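PDB 3FTB: histidinol-phosphate aminotransferase from Clostridium acetobutylicum, which probably acts as a pyridoxal 5'-phosphate-dependent transaminase, transferring an amino group in the manner of class I and II aminotransferases. Local coordinates for residues Pro41-Leu55 / Cys249-Asp261. Numbering follows the deposited sequence.
Sequences PKSFLNNIDEGIKNL and CFAEMAAINCLKD
Met253 and Phe44 form the apolar centre of this contact, a Met-aromatic pair in which the terminal methyl does the touching. Met253 CE lies over one face of the Phe44 ring, 3.5 Å from its centroid and 19° off the normal, while SD stands obliquely farther out. CG of Met253 is anti to the backbone N, and bends at chi2 and chi3 then fold the thioether onto the ring, as a knob among Phe44, Ile48, Glu50 and Gly51. Ala254 CB and Cys258 SG meet the Phe44 ring at its edge, near its plane. Next along the helix, Phe250 is a second knob, fitted among Phe44, Ile48, Gly51 and Ile52. Gly51 has no side chain to collide with the Phe250 ring, which allows the axes of helices 48-53 and 249-257 to approach to 8.7 Å, their directions 147° apart. Leu55 CD2 closes this end, 3.7 Å from both Phe250 CE2 and Cys249 SG. The Phe250 ring also stacks on Phe250 of the second subunit, which places the apolar core at the dimer interface.

Polar groups take over at the margins. Asn257 ND2 donates to Met253 O, 2.6 Å away within its own helix, and that carbonyl also accepts from Asn257 N. The Glu50 carboxylate lies near this amide, and its OE1 forms a salt bridge with Arg65. At one end a water joins Asn54 ND2 to Cys249 O and Glu252 OE1; at the other, Ser43 OG donates to Asp261 OD2 over 2.8 Å, approaching from above the carboxylate plane, while OD1 weakly caps the following helix at Tyr264 N. The chemistry thus implies a division of labour: aromatic, aliphatic and sulfur-bearing groups supply the close packing, and the direct hydrogen bond joins the segments at the Ser43-Asp261 end.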
loop_
_atom_site.group_PDB
_atom_site.type_symbol
_atom_site.label_atom_id
_atom_site.label_comp_id
_atom_site.label_asym_id
_atom_site.label_seq_id
_atom_site.Cartn_x
_atom_site.Cartn_y
_atom_site.Cartn_z
ATOM N N PRO A 41 2.063 -18.990 -9.016
ATOM C CA PRO A 41 2.801 -20.117 -8.430
ATOM C C PRO A 41 1.887 -21.066 -7.662
ATOM O O PRO A 41 1.014 -20.645 -6.889
ATOM C CB PRO A 41 3.781 -19.436 -7.470
ATOM C CG PRO A 41 4.008 -18.108 -8.072
ATOM C CD PRO A 41 2.694 -17.699 -8.696
ATOM N N LYS A 42 2.088 -22.356 -7.886
ATOM C CA LYS A 42 1.236 -23.349 -7.272
ATOM C C LYS A 42 1.384 -23.285 -5.759
ATOM O O LYS A 42 0.533 -23.782 -5.025
ATOM C CB LYS A 42 1.567 -24.735 -7.822
ATOM C CG LYS A 42 1.236 -24.878 -9.303
ATOM C CD LYS A 42 1.299 -26.325 -9.783
ATOM C CE LYS A 42 0.953 -26.451 -11.268
ATOM N NZ LYS A 42 2.025 -25.901 -12.142
ATOM N N SER A 43 2.456 -22.647 -5.298
ATOM C CA SER A 43 2.746 -22.567 -3.870
ATOM C C SER A 43 1.956 -21.458 -3.166
ATOM O O SER A 43 1.977 -21.345 -1.938
ATOM C CB SER A 43 4.245 -22.373 -3.639
ATOM O OG SER A 43 4.702 -21.147 -4.185
ATOM N N PHE A 44 1.258 -20.639 -3.937
ATOM C CA PHE A 44 0.429 -19.613 -3.337
ATOM C C PHE A 44 -0.929 -20.188 -2.956
ATOM O O PHE A 44 -1.479 -19.871 -1.904
ATOM C CB PHE A 44 0.237 -18.433 -4.279
ATOM C CG PHE A 44 -0.629 -17.362 -3.701
ATOM C CD1 PHE A 44 -2.014 -17.443 -3.795
ATOM C CD2 PHE A 44 -0.066 -16.292 -3.026
ATOM C CE1 PHE A 44 -2.822 -16.469 -3.246
ATOM C CE2 PHE A 44 -0.867 -15.309 -2.482
ATOM C CZ PHE A 44 -2.249 -15.400 -2.589
ATOM N N LEU A 45 -1.473 -21.018 -3.836
ATOM C CA LEU A 45 -2.696 -21.742 -3.549
ATOM C C LEU A 45 -2.482 -22.578 -2.287
ATOM O O LEU A 45 -3.273 -22.532 -1.347
ATOM C CB LEU A 45 -3.048 -22.661 -4.725
ATOM C CG LEU A 45 -3.323 -22.082 -6.118
ATOM C CD1 LEU A 45 -2.191 -21.178 -6.600
ATOM C CD2 LEU A 45 -3.569 -23.214 -7.120
ATOM N N ASN A 46 -1.385 -23.331 -2.266
ATOM C CA ASN A 46 -1.109 -24.281 -1.188
ATOM C C ASN A 46 -1.039 -23.652 0.204
ATOM O O ASN A 46 -1.263 -24.332 1.208
ATOM C CB ASN A 46 0.177 -25.070 -1.474
ATOM C CG ASN A 46 0.088 -25.907 -2.746
ATOM O OD1 ASN A 46 -1.003 -26.228 -3.223
ATOM N ND2 ASN A 46 1.247 -26.262 -3.302
ATOM N N ASN A 47 -0.724 -22.361 0.269
ATOM C CA ASN A 47 -0.637 -21.670 1.555
ATOM C C ASN A 47 -1.660 -20.559 1.729
ATOM O O ASN A 47 -1.437 -19.629 2.506
ATOM C CB ASN A 47 0.772 -21.123 1.796
ATOM C CG ASN A 47 1.810 -22.219 1.876
ATOM O OD1 ASN A 47 2.032 -22.945 0.910
ATOM N ND2 ASN A 47 2.452 -22.347 3.030
ATOM N N ILE A 48 -2.779 -20.659 1.012
ATOM C CA ILE A 48 -3.831 -19.654 1.115
ATOM C C ILE A 48 -4.443 -19.641 2.517
ATOM O O ILE A 48 -4.968 -18.618 2.967
ATOM C CB ILE A 48 -4.930 -19.883 0.074
ATOM C CG1 ILE A 48 -5.915 -18.715 0.074
ATOM C CG2 ILE A 48 -5.653 -21.197 0.343
ATOM C CD1 ILE A 48 -5.301 -17.401 -0.337
ATOM N N ASP A 49 -4.371 -20.780 3.205
ATOM C CA ASP A 49 -4.864 -20.872 4.575
ATOM C C ASP A 49 -4.083 -19.916 5.457
ATOM O O ASP A 49 -4.658 -19.148 6.219
ATOM C CB ASP A 49 -4.709 -22.295 5.111
ATOM C CG ASP A 49 -5.555 -23.301 4.354
ATOM O OD1 ASP A 49 -6.273 -22.895 3.414
ATOM O OD2 ASP A 49 -5.502 -24.501 4.702
ATOM N N GLU A 50 -2.762 -19.982 5.351
ATOM C CA GLU A 50 -1.879 -19.086 6.081
ATOM C C GLU A 50 -2.337 -17.645 5.891
ATOM O O GLU A 50 -2.554 -16.924 6.864
ATOM C CB GLU A 50 -0.435 -19.269 5.595
ATOM C CG GLU A 50 0.554 -18.237 6.099
ATOM C CD GLU A 50 1.997 -18.594 5.757
ATOM O OE1 GLU A 50 2.855 -17.681 5.738
ATOM O OE2 GLU A 50 2.268 -19.788 5.509
ATOM N N GLY A 51 -2.489 -17.237 4.633
ATOM C CA GLY A 51 -2.943 -15.901 4.302
ATOM C C GLY A 51 -4.258 -15.507 4.954
ATOM O O GLY A 51 -4.346 -14.459 5.586
ATOM N N ILE A 52 -5.283 -16.340 4.799
ATOM C CA ILE A 52 -6.589 -16.075 5.408
ATOM C C ILE A 52 -6.543 -15.944 6.933
ATOM O O ILE A 52 -7.200 -15.079 7.511
ATOM C CB ILE A 52 -7.619 -17.153 5.040
ATOM C CG1 ILE A 52 -7.703 -17.307 3.523
ATOM C CG2 ILE A 52 -8.986 -16.778 5.595
ATOM C CD1 ILE A 52 -8.730 -18.315 3.080
ATOM N N LYS A 53 -5.767 -16.806 7.580
ATOM C CA LYS A 53 -5.641 -16.782 9.037
ATOM C C LYS A 53 -5.178 -15.414 9.515
ATOM O O LYS A 53 -5.778 -14.810 10.407
ATOM C CB LYS A 53 -4.646 -17.845 9.521
ATOM C CG LYS A 53 -4.673 -18.086 11.033
ATOM C CD LYS A 53 -3.617 -19.097 11.479
ATOM C CE LYS A 53 -2.470 -18.436 12.236
ATOM N NZ LYS A 53 -2.832 -18.128 13.655
ATOM N N ASN A 54 -4.101 -14.936 8.913
ATOM C CA ASN A 54 -3.499 -13.675 9.310
ATOM C C ASN A 54 -4.338 -12.457 8.921
ATOM O O ASN A 54 -3.983 -11.326 9.256
ATOM C CB ASN A 54 -2.086 -13.569 8.734
ATOM C CG ASN A 54 -1.204 -14.758 9.128
ATOM O OD1 ASN A 54 -1.207 -15.205 10.279
ATOM N ND2 ASN A 54 -0.445 -15.266 8.169
ATOM N N LEU A 55 -5.445 -12.691 8.217
ATOM C CA LEU A 55 -6.372 -11.610 7.891
ATOM C C LEU A 55 -6.801 -10.899 9.154
ATOM O O LEU A 55 -7.032 -9.688 9.152
ATOM C CB LEU A 55 -7.629 -12.144 7.205
ATOM C CG LEU A 55 -7.642 -12.237 5.685
ATOM C CD1 LEU A 55 -9.001 -12.747 5.239
ATOM C CD2 LEU A 55 -7.348 -10.876 5.093
ATOM N N CYS A 249 -1.399 -8.918 4.113
ATOM C CA CYS A 249 -1.014 -10.256 4.562
ATOM C C CYS A 249 -0.799 -11.301 3.452
ATOM O O CYS A 249 0.039 -12.198 3.598
ATOM C CB CYS A 249 -1.997 -10.781 5.625
ATOM S SG CYS A 249 -3.676 -11.204 5.064
ATOM N N PHE A 250 -1.548 -11.201 2.359
ATOM C CA PHE A 250 -1.385 -12.137 1.242
ATOM C C PHE A 250 -0.061 -11.881 0.529
ATOM O O PHE A 250 0.681 -12.815 0.197
ATOM C CB PHE A 250 -2.555 -12.026 0.264
ATOM C CG PHE A 250 -3.869 -12.462 0.846
ATOM C CD1 PHE A 250 -4.166 -13.810 0.986
ATOM C CD2 PHE A 250 -4.811 -11.526 1.255
ATOM C CE1 PHE A 250 -5.379 -14.210 1.525
ATOM C CE2 PHE A 250 -6.020 -11.927 1.796
ATOM C CZ PHE A 250 -6.302 -13.271 1.933
ATOM N N ALA A 251 0.229 -10.604 0.300
ATOM C CA ALA A 251 1.508 -10.196 -0.254
ATOM C C ALA A 251 2.611 -10.824 0.577
ATOM O O ALA A 251 3.522 -11.452 0.040
ATOM C CB ALA A 251 1.631 -8.677 -0.241
ATOM N N GLU A 252 2.516 -10.664 1.893
ATOM C CA GLU A 252 3.473 -11.268 2.811
ATOM C C GLU A 252 3.535 -12.777 2.621
ATOM O O GLU A 252 4.623 -13.353 2.566
ATOM C CB GLU A 252 3.100 -10.938 4.251
ATOM C CG GLU A 252 4.063 -11.448 5.281
ATOM C CD GLU A 252 3.615 -11.111 6.689
ATOM O OE1 GLU A 252 2.414 -11.284 6.988
ATOM O OE2 GLU A 252 4.460 -10.671 7.496
ATOM N N MET A 253 2.366 -13.411 2.512
ATOM C CA MET A 253 2.303 -14.859 2.332
ATOM C C MET A 253 2.982 -15.306 1.042
ATOM O O MET A 253 3.640 -16.349 1.012
ATOM C CB MET A 253 0.861 -15.372 2.378
ATOM C CG MET A 253 0.770 -16.890 2.225
ATOM S SD MET A 253 0.665 -17.468 0.510
ATOM C CE MET A 253 -1.089 -17.177 0.252
ATOM N N ALA A 254 2.823 -14.520 -0.022
ATOM C CA ALA A 254 3.459 -14.838 -1.297
ATOM C C ALA A 254 4.972 -14.743 -1.204
ATOM O O ALA A 254 5.678 -15.681 -1.549
ATOM C CB ALA A 254 2.938 -13.938 -2.411
ATOM N N ALA A 255 5.462 -13.600 -0.738
ATOM C CA ALA A 255 6.901 -13.385 -0.563
ATOM C C ALA A 255 7.560 -14.436 0.323
ATOM O O ALA A 255 8.756 -14.683 0.223
ATOM C CB ALA A 255 7.162 -11.997 0.010
ATOM N N ILE A 256 6.778 -15.051 1.197
ATOM C CA ILE A 256 7.320 -16.014 2.147
ATOM C C ILE A 256 7.337 -17.440 1.572
ATOM O O ILE A 256 8.252 -18.223 1.850
ATOM C CB ILE A 256 6.593 -15.913 3.531
ATOM C CG1 ILE A 256 7.116 -14.680 4.294
ATOM C CG2 ILE A 256 6.762 -17.199 4.330
ATOM C CD1 ILE A 256 6.417 -14.340 5.616
ATOM N N ASN A 257 6.356 -17.742 0.723
ATOM C CA ASN A 257 6.157 -19.092 0.204
ATOM C C ASN A 257 6.522 -19.283 -1.275
ATOM O O ASN A 257 6.798 -20.398 -1.720
ATOM C CB ASN A 257 4.704 -19.514 0.447
ATOM C CG ASN A 257 4.348 -19.535 1.929
ATOM O OD1 ASN A 257 4.806 -20.395 2.671
ATOM N ND2 ASN A 257 3.532 -18.585 2.360
ATOM N N CYS A 258 6.539 -18.189 -2.027
ATOM C CA CYS A 258 6.699 -18.266 -3.473
ATOM C C CYS A 258 8.124 -18.074 -3.956
ATOM O O CYS A 258 8.467 -18.534 -5.033
ATOM C CB CYS A 258 5.742 -17.298 -4.180
ATOM S SG CYS A 258 4.022 -17.734 -3.857
ATOM N N LEU A 259 8.961 -17.418 -3.162
ATOM C CA LEU A 259 10.353 -17.208 -3.568
ATOM C C LEU A 259 11.216 -18.467 -3.402
ATOM O O LEU A 259 12.326 -18.554 -3.953
ATOM C CB LEU A 259 10.980 -16.029 -2.812
ATOM C CG LEU A 259 10.330 -14.651 -2.961
ATOM C CD1 LEU A 259 11.186 -13.624 -2.253
ATOM C CD2 LEU A 259 10.188 -14.301 -4.429
ATOM N N LYS A 260 10.699 -19.434 -2.639
ATOM C CA LYS A 260 11.384 -20.707 -2.407
ATOM C C LYS A 260 10.961 -21.682 -3.478
ATOM O O LYS A 260 11.589 -22.720 -3.654
ATOM C CB LYS A 260 11.002 -21.305 -1.050
ATOM C CG LYS A 260 11.333 -20.458 0.157
ATOM C CD LYS A 260 10.341 -20.741 1.276
ATOM C CE LYS A 260 9.800 -22.163 1.172
ATOM N NZ LYS A 260 8.689 -22.436 2.123
ATOM N N ASP A 261 9.875 -21.334 -4.169
ATOM C CA ASP A 261 9.261 -22.151 -5.209
ATOM C C ASP A 261 10.195 -22.348 -6.406
ATOM O O ASP A 261 9.946 -21.843 -7.504
ATOM C CB ASP A 261 7.950 -21.491 -5.654
ATOM C CG ASP A 261 7.013 -22.456 -6.343
ATOM O OD1 ASP A 261 7.448 -23.588 -6.669
ATOM O OD2 ASP A 261 5.840 -22.076 -6.556
HETATM O O HOH W 1 4.151 -23.590 -9.056
HETATM O O HOH W 2 0.368 -13.378 6.181
#